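Local atomic coordinates of succinyl-CoA:3-ketoacid coenzyme A transferase subunit B (Helicobacter pylori, PDB entry 3RRL), a protein that catalyses, as a CoA-transferase subunit, the transfer of coenzyme A from succinyl-CoA to a 3-oxo acid, giving a 3-oxoacyl-CoA and succinate. Residues K161-V173 with F176-V190. Residues are numbered along the deposited sequence; the frame is centred on the assembly and turned at random.
Sequences KGVVHQLITDLAV and FSNNAMKLVELQEGV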
loop_
_atom_site.group_PDB
_atom_site.type_symbol
_atom_site.label_atom_id
_atom_site.label_comp_id
_atom_site.label_asym_id
_atom_site.label_seq_id
_atom_site.Cartn_x
_atom_site.Cartn_y
_atom_site.Cartn_z
ATOM N N LYS B 161 10.594 21.361 -10.524
ATOM C CA LYS B 161 10.403 22.797 -10.697
ATOM C C LYS B 161 10.064 23.451 -9.356
ATOM O O LYS B 161 9.128 23.031 -8.676
ATOM C CB LYS B 161 9.288 23.031 -11.718
ATOM C CG LYS B 161 9.191 24.438 -12.268
ATOM C CD LYS B 161 8.334 24.463 -13.531
ATOM C CE LYS B 161 7.849 25.879 -13.856
ATOM N NZ LYS B 161 8.936 26.907 -13.808
ATOM N N GLY B 162 10.843 24.457 -8.968
ATOM C CA GLY B 162 10.617 25.188 -7.725
ATOM C C GLY B 162 10.612 24.289 -6.498
ATOM O O GLY B 162 9.786 24.445 -5.596
ATOM N N VAL B 163 11.485 23.288 -6.497
ATOM C CA VAL B 163 11.566 22.366 -5.366
ATOM C C VAL B 163 12.669 22.656 -4.340
ATOM O O VAL B 163 12.657 22.102 -3.242
ATOM C CB VAL B 163 11.731 20.924 -5.870
ATOM C CG1 VAL B 163 10.487 20.498 -6.638
ATOM C CG2 VAL B 163 12.990 20.806 -6.740
ATOM N N VAL B 164 13.611 23.527 -4.672
ATOM C CA VAL B 164 14.798 23.664 -3.831
ATOM C C VAL B 164 14.566 24.698 -2.747
ATOM O O VAL B 164 14.246 25.835 -3.052
ATOM C CB VAL B 164 16.047 24.056 -4.658
ATOM C CG1 VAL B 164 17.257 24.255 -3.750
ATOM C CG2 VAL B 164 16.336 22.992 -5.711
ATOM N N HIS B 165 14.678 24.288 -1.487
ATOM C CA HIS B 165 14.534 25.208 -0.361
ATOM C C HIS B 165 15.824 25.958 -0.061
ATOM O O HIS B 165 15.812 27.161 0.213
ATOM C CB HIS B 165 14.042 24.475 0.893
ATOM C CG HIS B 165 12.620 24.020 0.802
ATOM N ND1 HIS B 165 12.272 22.744 0.415
ATOM C CD2 HIS B 165 11.458 24.674 1.026
ATOM C CE1 HIS B 165 10.956 22.629 0.416
ATOM N NE2 HIS B 165 10.437 23.786 0.783
ATOM N N GLN B 166 16.941 25.239 -0.114
ATOM C CA GLN B 166 18.225 25.814 0.256
ATOM C C GLN B 166 19.322 25.245 -0.636
ATOM O O GLN B 166 19.322 24.056 -0.963
ATOM C CB GLN B 166 18.511 25.521 1.727
ATOM C CG GLN B 166 19.910 25.891 2.207
ATOM C CD GLN B 166 20.166 25.398 3.628
ATOM O OE1 GLN B 166 19.775 24.289 3.991
ATOM N NE2 GLN B 166 20.800 26.225 4.439
ATOM N N LEU B 167 20.245 26.104 -1.045
ATOM C CA LEU B 167 21.337 25.686 -1.912
ATOM C C LEU B 167 22.670 26.045 -1.266
ATOM O O LEU B 167 22.925 27.205 -0.937
ATOM C CB LEU B 167 21.215 26.334 -3.297
ATOM C CG LEU B 167 22.473 26.326 -4.173
ATOM C CD1 LEU B 167 22.864 24.908 -4.568
ATOM C CD2 LEU B 167 22.284 27.203 -5.414
ATOM N N ILE B 168 23.504 25.034 -1.068
ATOM C CA ILE B 168 24.811 25.221 -0.464
ATOM C C ILE B 168 25.890 24.887 -1.489
ATOM O O ILE B 168 25.953 23.760 -1.979
ATOM C CB ILE B 168 24.972 24.287 0.752
ATOM C CG1 ILE B 168 23.862 24.541 1.779
ATOM C CG2 ILE B 168 26.343 24.445 1.381
ATOM C CD1 ILE B 168 23.937 23.629 2.998
ATOM N N THR B 169 26.725 25.864 -1.829
ATOM C CA THR B 169 27.881 25.611 -2.686
ATOM C C THR B 169 29.195 25.941 -1.958
ATOM O O THR B 169 29.184 26.333 -0.786
ATOM C CB THR B 169 27.801 26.402 -4.017
ATOM O OG1 THR B 169 28.175 27.770 -3.802
ATOM C CG2 THR B 169 26.395 26.342 -4.587
ATOM N N ASP B 170 30.318 25.777 -2.648
ATOM C CA ASP B 170 31.628 26.106 -2.075
ATOM C C ASP B 170 31.810 27.619 -1.897
ATOM O O ASP B 170 32.731 28.079 -1.212
ATOM C CB ASP B 170 32.754 25.540 -2.950
ATOM C CG ASP B 170 32.526 25.801 -4.429
ATOM O OD1 ASP B 170 31.442 25.439 -4.932
ATOM O OD2 ASP B 170 33.414 26.387 -5.087
ATOM N N LEU B 171 30.923 28.385 -2.521
ATOM C CA LEU B 171 30.960 29.847 -2.452
ATOM C C LEU B 171 29.973 30.384 -1.427
ATOM O O LEU B 171 30.345 31.155 -0.542
ATOM C CB LEU B 171 30.712 30.494 -3.819
ATOM C CG LEU B 171 31.696 30.135 -4.929
ATOM C CD1 LEU B 171 31.431 30.979 -6.174
ATOM C CD2 LEU B 171 33.126 30.316 -4.449
ATOM N N ALA B 172 28.713 30.003 -1.574
ATOM C CA ALA B 172 27.651 30.583 -0.778
ATOM C C ALA B 172 26.468 29.694 -0.429
ATOM O O ALA B 172 26.306 28.604 -0.947
ATOM C CB ALA B 172 27.152 31.811 -1.472
ATOM N N VAL B 173 25.656 30.201 0.485
ATOM C CA VAL B 173 24.415 29.576 0.865
ATOM C C VAL B 173 23.270 30.471 0.398
ATOM O O VAL B 173 23.255 31.657 0.659
ATOM C CB VAL B 173 24.318 29.367 2.369
ATOM C CG1 VAL B 173 23.032 28.687 2.716
ATOM C CG2 VAL B 173 25.486 28.583 2.859
ATOM N N PHE B 176 15.414 29.927 -0.922
ATOM C CA PHE B 176 14.385 30.170 -1.920
ATOM C C PHE B 176 13.030 30.429 -1.277
ATOM O O PHE B 176 12.572 29.637 -0.459
ATOM C CB PHE B 176 14.295 28.980 -2.880
ATOM C CG PHE B 176 15.502 28.826 -3.749
ATOM C CD1 PHE B 176 16.574 28.044 -3.341
ATOM C CD2 PHE B 176 15.580 29.476 -4.965
ATOM C CE1 PHE B 176 17.697 27.907 -4.136
ATOM C CE2 PHE B 176 16.696 29.342 -5.758
ATOM C CZ PHE B 176 17.755 28.555 -5.342
ATOM N N SER B 177 12.421 31.559 -1.633
ATOM C CA SER B 177 11.031 31.863 -1.289
ATOM C C SER B 177 10.439 32.737 -2.384
ATOM O O SER B 177 11.116 33.628 -2.898
ATOM C CB SER B 177 10.947 32.619 0.037
ATOM O OG SER B 177 11.622 31.927 1.071
ATOM N N ASN B 178 9.175 32.504 -2.722
ATOM C CA ASN B 178 8.487 33.323 -3.715
ATOM C C ASN B 178 9.140 33.270 -5.096
ATOM O O ASN B 178 9.330 34.306 -5.738
ATOM C CB ASN B 178 8.416 34.775 -3.233
ATOM C CG ASN B 178 7.957 34.887 -1.789
ATOM O OD1 ASN B 178 8.705 35.332 -0.914
ATOM N ND2 ASN B 178 6.719 34.482 -1.535
ATOM N N ASN B 179 9.496 32.064 -5.534
ATOM C CA ASN B 179 10.180 31.873 -6.811
ATOM C C ASN B 179 11.379 32.811 -6.917
ATOM O O ASN B 179 11.765 33.235 -8.010
ATOM C CB ASN B 179 9.211 32.106 -7.973
ATOM N N ALA B 180 11.968 33.108 -5.760
ATOM C CA ALA B 180 13.001 34.129 -5.639
ATOM C C ALA B 180 14.144 33.647 -4.753
ATOM O O ALA B 180 13.922 32.987 -3.739
ATOM C CB ALA B 180 12.403 35.412 -5.084
HETATM N N MSE B 181 15.365 33.999 -5.132
HETATM C CA MSE B 181 16.558 33.453 -4.496
HETATM C C MSE B 181 17.299 34.488 -3.655
HETATM O O MSE B 181 17.610 35.580 -4.132
HETATM C CB MSE B 181 17.498 32.901 -5.565
HETATM C CG MSE B 181 18.675 32.131 -5.019
HETATM SE SE MSE B 181 19.736 31.436 -6.486
HETATM C CE MSE B 181 20.765 30.086 -5.552
ATOM N N LYS B 182 17.594 34.138 -2.408
ATOM C CA LYS B 182 18.328 35.036 -1.518
ATOM C C LYS B 182 19.690 34.468 -1.140
ATOM O O LYS B 182 19.801 33.295 -0.781
ATOM C CB LYS B 182 17.522 35.302 -0.240
ATOM C CG LYS B 182 16.142 35.901 -0.457
ATOM C CD LYS B 182 15.298 35.744 0.802
ATOM C CE LYS B 182 13.895 36.343 0.654
ATOM N NZ LYS B 182 13.847 37.837 0.771
ATOM N N LEU B 183 20.714 35.318 -1.168
ATOM C CA LEU B 183 22.035 34.919 -0.726
ATOM C C LEU B 183 22.057 35.231 0.752
ATOM O O LEU B 183 22.067 36.394 1.136
ATOM C CB LEU B 183 23.076 35.804 -1.408
ATOM C CG LEU B 183 24.496 35.707 -0.854
ATOM C CD1 LEU B 183 25.012 34.274 -0.998
ATOM C CD2 LEU B 183 25.437 36.687 -1.543
ATOM N N VAL B 184 22.009 34.202 1.590
ATOM C CA VAL B 184 22.009 34.435 3.027
ATOM C C VAL B 184 23.338 34.184 3.733
ATOM O O VAL B 184 23.468 34.476 4.917
ATOM C CB VAL B 184 20.888 33.642 3.716
ATOM C CG1 VAL B 184 19.551 34.035 3.126
ATOM C CG2 VAL B 184 21.115 32.137 3.560
ATOM N N GLU B 185 24.315 33.629 3.025
ATOM C CA GLU B 185 25.607 33.350 3.645
ATOM C C GLU B 185 26.758 33.285 2.635
ATOM O O GLU B 185 26.606 32.743 1.539
ATOM C CB GLU B 185 25.513 32.049 4.448
ATOM C CG GLU B 185 26.624 31.822 5.459
ATOM C CD GLU B 185 26.468 30.497 6.213
ATOM O OE1 GLU B 185 25.318 30.096 6.507
ATOM O OE2 GLU B 185 27.497 29.855 6.508
ATOM N N LEU B 186 27.915 33.806 3.027
ATOM C CA LEU B 186 29.145 33.632 2.262
ATOM C C LEU B 186 29.988 32.572 2.961
ATOM O O LEU B 186 30.097 32.576 4.187
ATOM C CB LEU B 186 29.939 34.943 2.193
ATOM C CG LEU B 186 29.387 36.121 1.378
ATOM C CD1 LEU B 186 30.208 37.391 1.623
ATOM C CD2 LEU B 186 29.333 35.787 -0.112
ATOM N N GLN B 187 30.576 31.661 2.188
ATOM C CA GLN B 187 31.490 30.673 2.753
ATOM C C GLN B 187 32.795 31.353 3.161
ATOM O O GLN B 187 33.108 32.446 2.685
ATOM C CB GLN B 187 31.755 29.534 1.764
ATOM C CG GLN B 187 30.561 28.601 1.529
ATOM C CD GLN B 187 30.524 27.431 2.494
ATOM O OE1 GLN B 187 30.902 27.560 3.657
ATOM N NE2 GLN B 187 30.070 26.273 2.010
ATOM N N GLU B 188 33.549 30.704 4.047
ATOM C CA GLU B 188 34.781 31.279 4.586
ATOM C C GLU B 188 35.781 31.672 3.502
ATOM O O GLU B 188 36.129 30.862 2.648
ATOM C CB GLU B 188 35.432 30.311 5.575
ATOM C CG GLU B 188 35.177 30.648 7.034
ATOM C CD GLU B 188 35.914 31.904 7.476
ATOM O OE1 GLU B 188 35.845 32.251 8.677
ATOM O OE2 GLU B 188 36.564 32.545 6.622
ATOM N N GLY B 189 36.241 32.924 3.547
ATOM C CA GLY B 189 37.244 33.404 2.611
ATOM C C GLY B 189 36.698 33.723 1.230
ATOM O O GLY B 189 37.452 33.843 0.255
ATOM N N VAL B 190 35.377 33.862 1.148
ATOM C CA VAL B 190 34.718 34.188 -0.111
ATOM C C VAL B 190 34.084 35.580 -0.048
ATOM O O VAL B 190 33.545 35.985 0.985
ATOM C CB VAL B 190 33.666 33.121 -0.487
ATOM C CG1 VAL B 190 32.942 33.512 -1.769
ATOM C CG2 VAL B 190 34.334 31.757 -0.650
#
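Gln187 meets the turn 169-172 through a bend in its own chain: CG, anti to the carbonyl carbon, lies against the Leu171 carbonyl, and the bend at chi2 (-90°) turns the amide to Thr169. NE2 thereby reaches Thr169 O at 2.9 Å, in a nearly straight bond (173°) whose acceptor lies in the amide plane. Because Gln187 N also donates to Leu171 O, at 2.8 Å, backbone and side chain of one residue grip the turn at two carbonyls. The turn is braced from within by Thr169 OG1, which accepts from the N atoms of Leu171 and Ala172 in an ST turn and ST motif and also bonds His141.

Beyond the turn the chains pair antiparallel. Val173 N donates to Glu185 O at 2.9 Å, while Val173 O takes both Val184 N (3.0 Å) and, at longer range, Glu185 N (3.3 Å), both bent to 141°, so Val184 and Glu185 form a classic beta bulge opposite Val173. On the face carrying Val173 and Glu185 the two side chains run side by side, CB to CB 3.6 Å; the glutamate's carboxylate continues to a salt bridge with Arg8. Ala172 and Leu186 point to the other face, where Ala172 CB also approaches Leu183 CD1.

At the far end Phe176 N donates to His165 O at 3.0 Å, and the ring presents its edge to Leu167 CB, with CE1 3.7 Å from Val164 CG1. The extended chain of Met181, a selenomethionine, carries CE to Leu167 CD2.

The segments thus belong to consecutive hairpins of the large mixed sheet, 166-168 with 172-177 and 172-177 with 180-186. Every hydrogen bond across the contact ends on a backbone carbonyl, and the buried Gln187 takes two of them, which would hold the connection 169-171 against the end of strand 180-186.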